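Local coordinates for adenosylmethionine-8-amino-7-oxononanoate aminotransferase (Methanocaldococcus jannaschii, PDB 6ZHK), which probably transfers an amino group from S-adenosyl-L-methionine to 7-keto-8-aminopelargonic acid in biotin biosynthesis, with pyridoxal 5'-phosphate as cofactor, at residues Asn360-Glu363 / Asn364-Pro367; Leu443-Glu447 / Lys448-Tyr452. All coordinates share one frame; numbering follows the deposited sequence.

Contact 1 (Asn360-Glu363 / Asn364-Pro367); sequences NVIE and NIQP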
loop_
_atom_site.group_PDB
_atom_site.type_symbol
_atom_site.label_atom_id
_atom_site.label_comp_id
_atom_site.label_asym_id
_atom_site.label_seq_id
_atom_site.Cartn_x
_atom_site.Cartn_y
_atom_site.Cartn_z
ATOM N N ASN A 360 -11.422 24.694 14.174
ATOM C CA ASN A 360 -11.011 25.782 13.309
ATOM C C ASN A 360 -9.479 25.769 13.094
ATOM O O ASN A 360 -8.778 26.788 13.184
ATOM C CB ASN A 360 -11.642 27.083 13.819
ATOM C CG ASN A 360 -11.801 28.184 12.786
ATOM O OD1 ASN A 360 -11.880 27.946 11.574
ATOM N ND2 ASN A 360 -11.858 29.418 13.257
ATOM N N VAL A 361 -8.969 24.583 12.715
ATOM C CA VAL A 361 -7.542 24.365 12.643
ATOM C C VAL A 361 -6.832 25.319 11.681
ATOM O O VAL A 361 -5.760 25.854 12.015
ATOM C CB VAL A 361 -7.246 22.879 12.332
ATOM C CG1 VAL A 361 -5.761 22.701 12.108
ATOM C CG2 VAL A 361 -7.733 22.026 13.509
ATOM N N ILE A 362 -7.363 25.476 10.457
ATOM C CA ILE A 362 -6.622 26.221 9.445
ATOM C C ILE A 362 -6.514 27.690 9.867
ATOM O O ILE A 362 -5.439 28.271 9.721
ATOM C CB ILE A 362 -7.226 26.044 8.031
ATOM C CG1 ILE A 362 -7.234 24.563 7.625
ATOM C CG2 ILE A 362 -6.586 26.960 6.958
ATOM C CD1 ILE A 362 -5.899 23.949 7.629
ATOM N N GLU A 363 -7.569 28.268 10.457
ATOM C CA GLU A 363 -7.426 29.644 10.937
ATOM C C GLU A 363 -6.458 29.711 12.119
ATOM O O GLU A 363 -5.613 30.617 12.169
ATOM C CB GLU A 363 -8.765 30.304 11.265
ATOM C CG GLU A 363 -9.719 30.314 10.083
ATOM C CD GLU A 363 -10.923 31.239 10.234
ATOM O OE1 GLU A 363 -11.148 32.045 9.302
ATOM O OE2 GLU A 363 -11.663 31.125 11.259
ATOM N N ASN A 364 -6.475 28.703 13.003
ATOM C CA ASN A 364 -5.719 28.773 14.263
ATOM C C ASN A 364 -4.231 28.548 14.047
ATOM O O ASN A 364 -3.430 29.031 14.831
ATOM C CB ASN A 364 -6.337 27.972 15.424
ATOM C CG ASN A 364 -7.734 28.448 15.791
ATOM O OD1 ASN A 364 -8.075 29.618 15.614
ATOM N ND2 ASN A 364 -8.588 27.569 16.284
ATOM N N ILE A 365 -3.827 27.883 12.945
ATOM C CA ILE A 365 -2.394 27.693 12.771
ATOM C C ILE A 365 -1.731 28.928 12.161
ATOM O O ILE A 365 -0.514 28.996 12.126
ATOM C CB ILE A 365 -1.997 26.424 11.972
ATOM C CG1 ILE A 365 -2.402 26.532 10.489
ATOM C CG2 ILE A 365 -2.540 25.154 12.634
ATOM C CD1 ILE A 365 -2.197 25.229 9.691
ATOM N N GLN A 366 -2.501 29.890 11.667
ATOM C CA GLN A 366 -1.890 30.997 10.948
ATOM C C GLN A 366 -0.897 31.762 11.833
ATOM O O GLN A 366 0.218 32.010 11.406
ATOM C CB GLN A 366 -2.905 31.964 10.298
ATOM C CG GLN A 366 -3.759 31.386 9.153
ATOM C CD GLN A 366 -3.056 30.592 8.069
ATOM O OE1 GLN A 366 -2.104 31.049 7.430
ATOM N NE2 GLN A 366 -3.480 29.350 7.908
ATOM N N PRO A 367 -1.214 32.253 13.044
ATOM C CA PRO A 367 -0.163 32.937 13.814
ATOM C C PRO A 367 1.008 32.025 14.180
ATOM O O PRO A 367 2.119 32.499 14.399
ATOM C CB PRO A 367 -0.889 33.385 15.097
ATOM C CG PRO A 367 -2.209 32.617 15.144
ATOM C CD PRO A 367 -2.541 32.243 13.712
#
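Gln366 folds its side chain back over the turn that precedes it, and its NE2 donates to Ile362 O at 2.9 Å. The bond is nearly straight (168° at the hydrogen), and the acceptor lies close to the amide plane of Gln366, although the amide approaches tilted from the plane of the Ile362 carbonyl. A bend at chi2 (-47°) turns the amide back in this way. The side chain stands in for a missing backbone link: Gln366 N is 3.9 Å from Ile362 O and donates instead to Glu363 O at 3.2 Å, coming from above that carbonyl plane. Pro367, one residue on, has no N-H to offer Glu363 O and sets its ring carbon CD beside it. NE2 also bonds to Gly278 O, so two carbonyls fix the rotation of the amide. With an alanine here, the carbonyls of Ile362 and Gly278 would probably both lose this donor, and the turn would lose one polar tie to the loop of Gly278.

Ahead of this point the pattern is helical, with Asn364 N bonded to Asn360 O and Ile365 N to Val361 O. On the inner face Val361 CG1 meets Ile365 CG2 at 4.1 Å, the two side chains set obliquely; a chi1 of 69° puts Ile365 CG1 between its backbone N and carbonyl carbon and leaves CG2 beside the backbone N, facing Val361. Phe356 of helix 343-358 packs on Val361 and Ile362. On the exposed side Asn360 ND2 reaches the anti lone pair of Glu363 OE2 at 2.6 Å, nearly in the Asn360 amide plane. The whole is a short helical turn, 361-364, leading into helix 366-376, the break marked by the i to i+3 bond of Gln366 N and by Pro367.

Contact 2 (Leu443-Glu447 / Lys448-Tyr452); sequences LSITE and KEIIY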
loop_
_atom_site.group_PDB
_atom_site.type_symbol
_atom_site.label_atom_id
_atom_site.label_comp_id
_atom_site.label_asym_id
_atom_site.label_seq_id
_atom_site.Cartn_x
_atom_site.Cartn_y
_atom_site.Cartn_z
ATOM N N LEU A 443 0.654 20.155 13.323
ATOM C CA LEU A 443 -0.173 21.351 13.361
ATOM C C LEU A 443 -0.423 21.759 14.818
ATOM O O LEU A 443 -0.706 22.940 15.088
ATOM C CB LEU A 443 -1.540 21.026 12.725
ATOM C CG LEU A 443 -1.492 20.522 11.268
ATOM C CD1 LEU A 443 -2.900 20.408 10.732
ATOM C CD2 LEU A 443 -0.656 21.420 10.365
ATOM N N SER A 444 -0.261 20.789 15.732
ATOM C CA SER A 444 -0.485 21.023 17.161
ATOM C C SER A 444 0.734 21.590 17.887
ATOM O O SER A 444 0.644 21.802 19.106
ATOM C CB SER A 444 -0.967 19.758 17.839
ATOM O OG SER A 444 -0.102 18.673 17.515
ATOM N N ILE A 445 1.864 21.844 17.184
ATOM C CA ILE A 445 3.071 22.352 17.821
ATOM C C ILE A 445 2.731 23.669 18.516
ATOM O O ILE A 445 2.014 24.486 17.944
ATOM C CB ILE A 445 4.237 22.545 16.810
ATOM C CG1 ILE A 445 5.533 22.824 17.588
ATOM C CG2 ILE A 445 3.912 23.645 15.798
ATOM C CD1 ILE A 445 6.817 22.703 16.762
ATOM N N THR A 446 3.210 23.848 19.767
ATOM C CA THR A 446 2.847 25.072 20.481
ATOM C C THR A 446 3.825 26.196 20.140
ATOM O O THR A 446 4.933 25.947 19.640
ATOM C CB THR A 446 2.816 24.859 22.008
ATOM O OG1 THR A 446 4.165 24.661 22.423
ATOM C CG2 THR A 446 1.906 23.697 22.393
ATOM N N GLU A 447 3.408 27.441 20.465
ATOM C CA GLU A 447 4.316 28.535 20.215
ATOM C C GLU A 447 5.599 28.345 21.030
ATOM O O GLU A 447 6.683 28.617 20.528
ATOM C CB GLU A 447 3.610 29.857 20.561
ATOM C CG GLU A 447 2.460 30.165 19.642
ATOM C CD GLU A 447 1.962 31.604 19.635
ATOM O OE1 GLU A 447 2.599 32.480 20.282
ATOM O OE2 GLU A 447 0.971 31.862 18.932
ATOM N N LYS A 448 5.474 27.870 22.267
ATOM C CA LYS A 448 6.657 27.642 23.075
ATOM C C LYS A 448 7.559 26.593 22.439
ATOM O O LYS A 448 8.788 26.715 22.523
ATOM C CB LYS A 448 6.279 27.313 24.533
ATOM C CG LYS A 448 5.775 28.524 25.314
ATOM C CD LYS A 448 5.074 28.142 26.623
ATOM C CE LYS A 448 4.642 29.370 27.437
ATOM N NZ LYS A 448 3.930 28.917 28.668
ATOM N N GLU A 449 6.950 25.537 21.870
ATOM C CA GLU A 449 7.721 24.481 21.253
ATOM C C GLU A 449 8.402 24.989 19.981
ATOM O O GLU A 449 9.556 24.631 19.695
ATOM C CB GLU A 449 6.837 23.325 20.868
ATOM C CG GLU A 449 6.554 22.390 22.053
ATOM C CD GLU A 449 5.296 21.545 21.904
ATOM O OE1 GLU A 449 4.678 21.601 20.862
ATOM O OE2 GLU A 449 4.912 20.844 22.864
ATOM N N ILE A 450 7.708 25.888 19.272
ATOM C CA ILE A 450 8.307 26.446 18.070
ATOM C C ILE A 450 9.572 27.228 18.450
ATOM O O ILE A 450 10.575 27.151 17.742
ATOM C CB ILE A 450 7.282 27.347 17.343
ATOM C CG1 ILE A 450 6.261 26.520 16.555
ATOM C CG2 ILE A 450 8.004 28.256 16.367
ATOM C CD1 ILE A 450 5.000 27.313 16.165
ATOM N N ILE A 451 9.507 28.051 19.518
ATOM C CA ILE A 451 10.627 28.930 19.874
ATOM C C ILE A 451 11.767 28.054 20.364
ATOM O O ILE A 451 12.900 28.218 19.967
ATOM C CB ILE A 451 10.197 29.989 20.909
ATOM C CG1 ILE A 451 9.255 31.051 20.309
ATOM C CG2 ILE A 451 11.402 30.611 21.608
ATOM C CD1 ILE A 451 8.243 31.664 21.306
ATOM N N TYR A 452 11.429 27.041 21.150
ATOM C CA TYR A 452 12.408 26.064 21.601
ATOM C C TYR A 452 13.119 25.429 20.406
ATOM O O TYR A 452 14.328 25.294 20.387
ATOM C CB TYR A 452 11.785 25.005 22.521
ATOM C CG TYR A 452 12.825 24.042 23.033
ATOM C CD1 TYR A 452 13.695 24.402 24.054
ATOM C CD2 TYR A 452 12.939 22.769 22.508
ATOM C CE1 TYR A 452 14.703 23.565 24.492
ATOM C CE2 TYR A 452 13.914 21.891 22.968
ATOM C CZ TYR A 452 14.802 22.291 23.963
ATOM O OH TYR A 452 15.786 21.451 24.432
#
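Glu449 OE1 is gripped by two donors, the backbone N of Thr446 and ND2 of Asn45. The Thr446 N-H reaches it at 2.9 Å along a nearly straight line (169° at the hydrogen), but from above the carboxylate plane, 47° out of it. In return Glu449 N donates to Thr446 OG1 at 3.0 Å. These reciprocal bonds define a capping box with Thr446 as N-cap. Its chi1 of 69° places OG1 between its own backbone N and carbonyl carbon, turned to the first turn of the helix, where it also lies 3.3 Å from Glu449 CG. The first backbone bond of the i to i+4 pattern, Ile450 N to Thr446 O at 2.8 Å, starts from the same residue, and Ile451 N to Glu447 O follows it.

On the buried side Ile445, just before the cap, touches the helix with two branches. CG1 lies 3.6 Å from Glu449 CB, while CG2 meets Ile450 CG1 at 3.8 Å, the two isoleucines crossing at about a right angle. An apolar pair formed by the residue before the N-cap and the fourth residue after it is a hydrophobic staple.

Asn45, in the turn between strands 38-43 and 46-49, also bonds Ser444 OG through OD1, tying the incoming loop to that hairpin. Helix 366-376 packs against the helix start: Lys368 NZ bonds the carbonyls of Leu443 and Ile445, while Ile450 rests on Phe372 and Glu447 on Leu371. The segment thus leads from strand 436-439 into helix 447-463, held between a hairpin turn and a helix.

Contacts 1 and 2 are both helix starts, one following the other along the chain, with centres about 13 Å apart. They touch through Leu443: its CD1 lies 3.9 Å from Val361 CG1, and its backbone O lies 3.8 Å from Ile365 CG2. Shared neighbours extend this junction, since Val361 and Leu443 both pack on Phe67, while Ile365, Leu443 and Ile445 all meet Phe393. Helix 366-376, which begins within contact 1, then runs beside the start of helix 447-463 in contact 2, with Ile451 touching Glu375. Both lie away from the predicted cofactor and substrate positions and from the magnesium ion; what they join is the start of helix 366-376 and the loop leading into helix 447-463.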